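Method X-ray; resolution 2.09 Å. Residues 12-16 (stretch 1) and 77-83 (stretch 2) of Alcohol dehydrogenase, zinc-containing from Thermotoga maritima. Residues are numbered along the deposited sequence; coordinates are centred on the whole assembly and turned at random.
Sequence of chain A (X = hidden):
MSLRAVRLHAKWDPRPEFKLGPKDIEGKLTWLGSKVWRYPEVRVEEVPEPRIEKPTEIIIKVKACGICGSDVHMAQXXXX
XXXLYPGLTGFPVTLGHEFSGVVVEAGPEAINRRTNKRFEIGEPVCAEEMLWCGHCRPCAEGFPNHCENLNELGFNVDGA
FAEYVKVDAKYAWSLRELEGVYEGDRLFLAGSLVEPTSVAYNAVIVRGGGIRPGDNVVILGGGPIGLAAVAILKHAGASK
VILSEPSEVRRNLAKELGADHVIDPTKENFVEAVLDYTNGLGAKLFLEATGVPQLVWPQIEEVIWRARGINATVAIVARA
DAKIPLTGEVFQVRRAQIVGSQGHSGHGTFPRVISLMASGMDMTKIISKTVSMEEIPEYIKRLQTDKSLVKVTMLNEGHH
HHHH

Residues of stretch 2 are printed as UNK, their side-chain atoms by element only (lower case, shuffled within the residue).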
ATOM      1  N   TRP A  12       3.024  -6.529  46.392  1.00 29.36           N
ATOM      2  CA  TRP A  12       1.983  -5.639  45.901  1.00 30.55           C
ATOM      3  C   TRP A  12       1.887  -4.434  46.850  1.00 31.19           C
ATOM      4  O   TRP A  12       1.246  -4.521  47.904  1.00 31.45           O
ATOM      5  CB  TRP A  12       0.630  -6.355  45.824  1.00 30.07           C
ATOM      6  CG  TRP A  12      -0.470  -5.463  45.284  1.00 31.83           C
ATOM      7  CD1 TRP A  12      -1.187  -4.523  45.978  1.00 33.29           C
ATOM      8  CD2 TRP A  12      -0.992  -5.451  43.945  1.00 31.65           C
ATOM      9  NE1 TRP A  12      -2.106  -3.914  45.148  1.00 31.30           N
ATOM     10  CE2 TRP A  12      -2.010  -4.469  43.899  1.00 32.25           C
ATOM     11  CE3 TRP A  12      -0.699  -6.179  42.781  1.00 32.08           C
ATOM     12  CZ2 TRP A  12      -2.736  -4.189  42.725  1.00 31.68           C
ATOM     13  CZ3 TRP A  12      -1.408  -5.900  41.620  1.00 32.62           C
ATOM     14  CH2 TRP A  12      -2.426  -4.912  41.606  1.00 33.02           C
ATOM     15  N   ASP A  13       2.497  -3.309  46.476  1.00 31.33           N
ATOM     16  CA  ASP A  13       2.598  -2.170  47.395  1.00 31.59           C
ATOM     17  C   ASP A  13       2.583  -0.852  46.629  1.00 31.57           C
ATOM     18  O   ASP A  13       3.609  -0.187  46.540  1.00 31.72           O
ATOM     19  CB  ASP A  13       3.881  -2.293  48.232  1.00 31.40           C
ATOM     20  CG  ASP A  13       3.896  -1.368  49.447  1.00 32.46           C
ATOM     21  OD1 ASP A  13       2.861  -0.749  49.744  1.00 32.23           O
ATOM     22  OD2 ASP A  13       4.953  -1.260  50.106  1.00 32.05           O
ATOM     23  N   PRO A  14       1.408  -0.463  46.095  1.00 31.77           N
ATOM     24  CA  PRO A  14       1.345   0.585  45.068  1.00 32.30           C
ATOM     25  C   PRO A  14       1.658   1.994  45.542  1.00 32.73           C
ATOM     26  O   PRO A  14       1.380   2.340  46.684  1.00 32.64           O
ATOM     27  CB  PRO A  14      -0.105   0.522  44.582  1.00 32.27           C
ATOM     28  CG  PRO A  14      -0.623  -0.793  45.070  1.00 32.68           C
ATOM     29  CD  PRO A  14       0.082  -1.046  46.349  1.00 31.53           C
ATOM     30  N   ARG A  15       2.264   2.776  44.653  1.00 32.98           N
ATOM     31  CA  ARG A  15       2.455   4.200  44.830  1.00 33.31           C
ATOM     32  C   ARG A  15       1.112   4.865  45.105  1.00 33.56           C
ATOM     33  O   ARG A  15       0.063   4.363  44.673  1.00 33.39           O
ATOM     34  CB  ARG A  15       3.138   4.809  43.599  1.00 33.39           C
ATOM     35  CG  ARG A  15       4.613   4.377  43.434  1.00 33.92           C
ATOM     36  CD  ARG A  15       5.362   5.369  42.573  1.00 34.60           C
ATOM     37  NE  ARG A  15       6.814   5.183  42.536  1.00 35.46           N
ATOM     38  CZ  ARG A  15       7.682   5.718  43.390  1.00 34.62           C
ATOM     39  NH1 ARG A  15       7.277   6.450  44.408  1.00 36.45           N
ATOM     40  NH2 ARG A  15       8.973   5.482  43.248  1.00 36.87           N
ATOM     41  N   PRO A  16       1.129   5.978  45.863  1.00 34.13           N
ATOM     42  CA  PRO A  16      -0.107   6.672  46.287  1.00 34.25           C
ATOM     43  C   PRO A  16      -1.017   7.049  45.123  1.00 34.28           C
ATOM     44  O   PRO A  16      -2.233   6.923  45.235  1.00 34.64           O
ATOM     45  CB  PRO A  16       0.412   7.940  46.972  1.00 33.87           C
ATOM     46  CG  PRO A  16       1.793   7.609  47.384  1.00 34.83           C
ATOM     47  CD  PRO A  16       2.337   6.670  46.347  1.00 33.80           C
ATOM     48  N   UNK A  77      15.150  -1.819  40.729  1.00 31.18           N
ATOM     49  CA  UNK A  77      14.227  -0.870  41.371  1.00 32.31           C
ATOM     50  C   UNK A  77      14.711   0.571  41.359  1.00 32.44           C
ATOM     51  O   UNK A  77      15.901   0.829  41.236  1.00 32.30           O
ATOM     52  o   UNK A  77      15.146  -0.911  43.591  1.00 33.70           O
ATOM     53  c   UNK A  77      13.974  -1.228  42.841  1.00 32.44           C
ATOM     54  c   UNK A  77      13.640  -2.711  43.003  1.00 33.01           C
ATOM     55  N   UNK A  78      13.777   1.506  41.514  1.00 32.93           N
ATOM     56  CA  UNK A  78      14.144   2.888  41.807  1.00 33.28           C
ATOM     57  C   UNK A  78      14.519   3.012  43.281  1.00 33.89           C
ATOM     58  O   UNK A  78      14.542   2.007  44.012  1.00 34.42           O
ATOM     59  o   UNK A  78      11.791   2.918  43.274  1.00 31.49           O
ATOM     60  c   UNK A  78      11.734   3.576  42.199  1.00 33.83           C
ATOM     61  c   UNK A  78      13.019   3.849  41.435  1.00 33.08           C
ATOM     62  o   UNK A  78      10.666   4.019  41.720  1.00 33.11           O
ATOM     63  N   UNK A  79      14.803   4.231  43.723  1.00 34.31           N
ATOM     64  CA  UNK A  79      15.205   4.483  45.111  1.00 34.93           C
ATOM     65  C   UNK A  79      14.197   4.026  46.172  1.00 34.52           C
ATOM     66  O   UNK A  79      14.579   3.749  47.304  1.00 34.77           O
ATOM     67  c   UNK A  79      16.736   6.423  44.510  1.00 38.88           C
ATOM     68  c   UNK A  79      17.349   7.716  45.041  1.00 45.38           C
ATOM     69  o   UNK A  79      18.565   7.909  44.788  1.00 46.95           O
ATOM     70  c   UNK A  79      15.521   5.966  45.301  1.00 35.73           C
ATOM     71  o   UNK A  79      16.637   8.537  45.698  1.00 47.79           O
ATOM     72  N   UNK A  80      12.927   3.929  45.797  1.00 33.40           N
ATOM     73  CA  UNK A  80      11.867   3.565  46.725  1.00 32.93           C
ATOM     74  C   UNK A  80      11.512   2.095  46.621  1.00 31.94           C
ATOM     75  O   UNK A  80      10.506   1.660  47.190  1.00 31.82           O
ATOM     76  c   UNK A  80      10.714   5.856  46.905  1.00 35.33           C
ATOM     77  o   UNK A  80      12.212   7.588  46.203  1.00 41.80           O
ATOM     78  c   UNK A  80      11.383   6.717  45.841  1.00 40.20           C
ATOM     79  c   UNK A  80      10.605   4.406  46.483  1.00 32.70           C
ATOM     80  o   UNK A  80      11.077   6.526  44.637  1.00 40.80           O
ATOM     81  N   UNK A  81      12.308   1.338  45.867  1.00 31.09           N
ATOM     82  CA  UNK A  81      12.086  -0.104  45.739  1.00 30.02           C
ATOM     83  C   UNK A  81      11.072  -0.599  44.703  1.00 29.47           C
ATOM     84  O   UNK A  81      10.859  -1.814  44.585  1.00 29.27           O
ATOM     85  N   UNK A  82      10.456   0.311  43.949  1.00 28.69           N
ATOM     86  CA  UNK A  82       9.548  -0.086  42.852  1.00 27.91           C
ATOM     87  C   UNK A  82      10.327  -0.568  41.643  1.00 27.07           C
ATOM     88  O   UNK A  82      11.362   0.011  41.307  1.00 26.68           O
ATOM     89  c   UNK A  82       5.492   0.869  44.621  1.00 29.39           C
ATOM     90  c   UNK A  82       6.398   0.645  43.597  1.00 28.31           C
ATOM     91  c   UNK A  82       5.802   1.777  45.624  1.00 29.15           C
ATOM     92  c   UNK A  82       8.595   1.053  42.452  1.00 28.03           C
ATOM     93  c   UNK A  82       7.599   1.329  43.546  1.00 28.53           C
ATOM     94  c   UNK A  82       6.990   2.473  45.606  1.00 29.29           C
ATOM     95  o   UNK A  82       4.906   1.984  46.630  1.00 30.31           O
ATOM     96  c   UNK A  82       7.895   2.240  44.575  1.00 28.95           C
ATOM     97  N   UNK A  83       9.812  -1.613  40.987  1.00 26.23           N
ATOM     98  CA  UNK A  83      10.422  -2.133  39.751  1.00 25.61           C
ATOM     99  C   UNK A  83      10.458  -1.035  38.676  1.00 26.33           C
ATOM    100  O   UNK A  83       9.627  -0.111  38.701  1.00 25.51           O
ATOM    101  c   UNK A  83       9.706  -3.398  39.229  1.00 25.07           C
ATOM    102  c   UNK A  83       8.365  -3.044  38.588  1.00 23.44           C
ATOM    103  c   UNK A  83       9.533  -4.414  40.353  1.00 23.30           C
ATOM    104  c   UNK A  83       7.586  -4.222  38.057  1.00 22.66           C
TER

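Position 77 has three side-chain atoms: one carbon bonded to the CA that carries both an oxygen and a second carbon. They touch nothing on stretch 1, with CB 8.4 Å from Arg15 NH2. A beta-branched side chain of two carbons and one oxygen is threonine. The OG1 of Thr77, with chi1 at 73° (p), donates a hydrogen bond to the backbone O of position 78, 3.0 Å away.

Position 78 has two carbons in line, the second bearing two oxygens, a short carboxylate. Its CA-to-CB bond points toward stretch 1, and one carboxylate oxygen lies 2.7 Å from Arg15 NH2, a salt bridge. This is aspartate, and the bridging atom is Asp78 OD2. The other oxygen, OD1, accepts hydrogen bonds from the backbone N of position 80 at 2.9 Å and from the backbone N of position 82 at 3.0 Å. One carboxylate thus both ties down its own loop and reaches the arginine.

Position 79 has three carbons in line, the third carrying two oxygens. Its end leads away from stretch 1, and it touches nothing there, CB lying 6.9 Å from Arg15 NH2. It is glutamate, and Glu79 takes no part in the contact.

Position 80 has the same composition, three carbons and a terminal pair of oxygens. Here the CA-to-CB bond points toward stretch 1, chi2 at 83° (p) bends the chain, and one terminal oxygen reaches 2.7 Å from Arg15 NH2, with an N-H...O angle of 164°. This is again glutamate; Glu80 OE1 forms a second salt bridge on the same nitrogen.

Position 81 has no atom beyond the backbone and touches nothing on stretch 1, hence glycine. Its phi/psi of 84/1° would jam a CB against the carbonyl O of Glu80, so the conformation itself calls for this residue. Gly81 closes a type I turn from Asp78, its N donating to Asp78 O at 3.0 Å.

Position 82 has one carbon leading to a six-carbon ring that bears one oxygen. Its CA-to-CB bond points toward stretch 1. The ring oxygen lies 2.5 Å from Asp13 O, and Arg15 CG sits 3.7 Å from the ring centroid, 15° off the normal, a CH-pi contact over the face. This is tyrosine. Tyr82 OH donates a hydrogen bond to Asp13 O, although the modelled place of that acceptor is less sure.

Position 83 has four carbons, forked at the first, with one arm two carbons long, and touches nothing on stretch 1. It is isoleucine, and Ile83 is out of reach.

The contact, burying 255 Å² in all, centres on Arg15. Its CB points sideways, but the extended chain (chi2 -158°, chi3 170°) carries the guanidinium past the tyrosine. Tyr82 CD2 lies over one guanidinium face, while Asp78 OD2 and Glu80 OE1 approach near the plane at the edge, where N-H groups point. Charge pairing at the tip and packing along the shaft therefore do not compete for the same surface.

Stretch 2 77-83: TDEEGYI
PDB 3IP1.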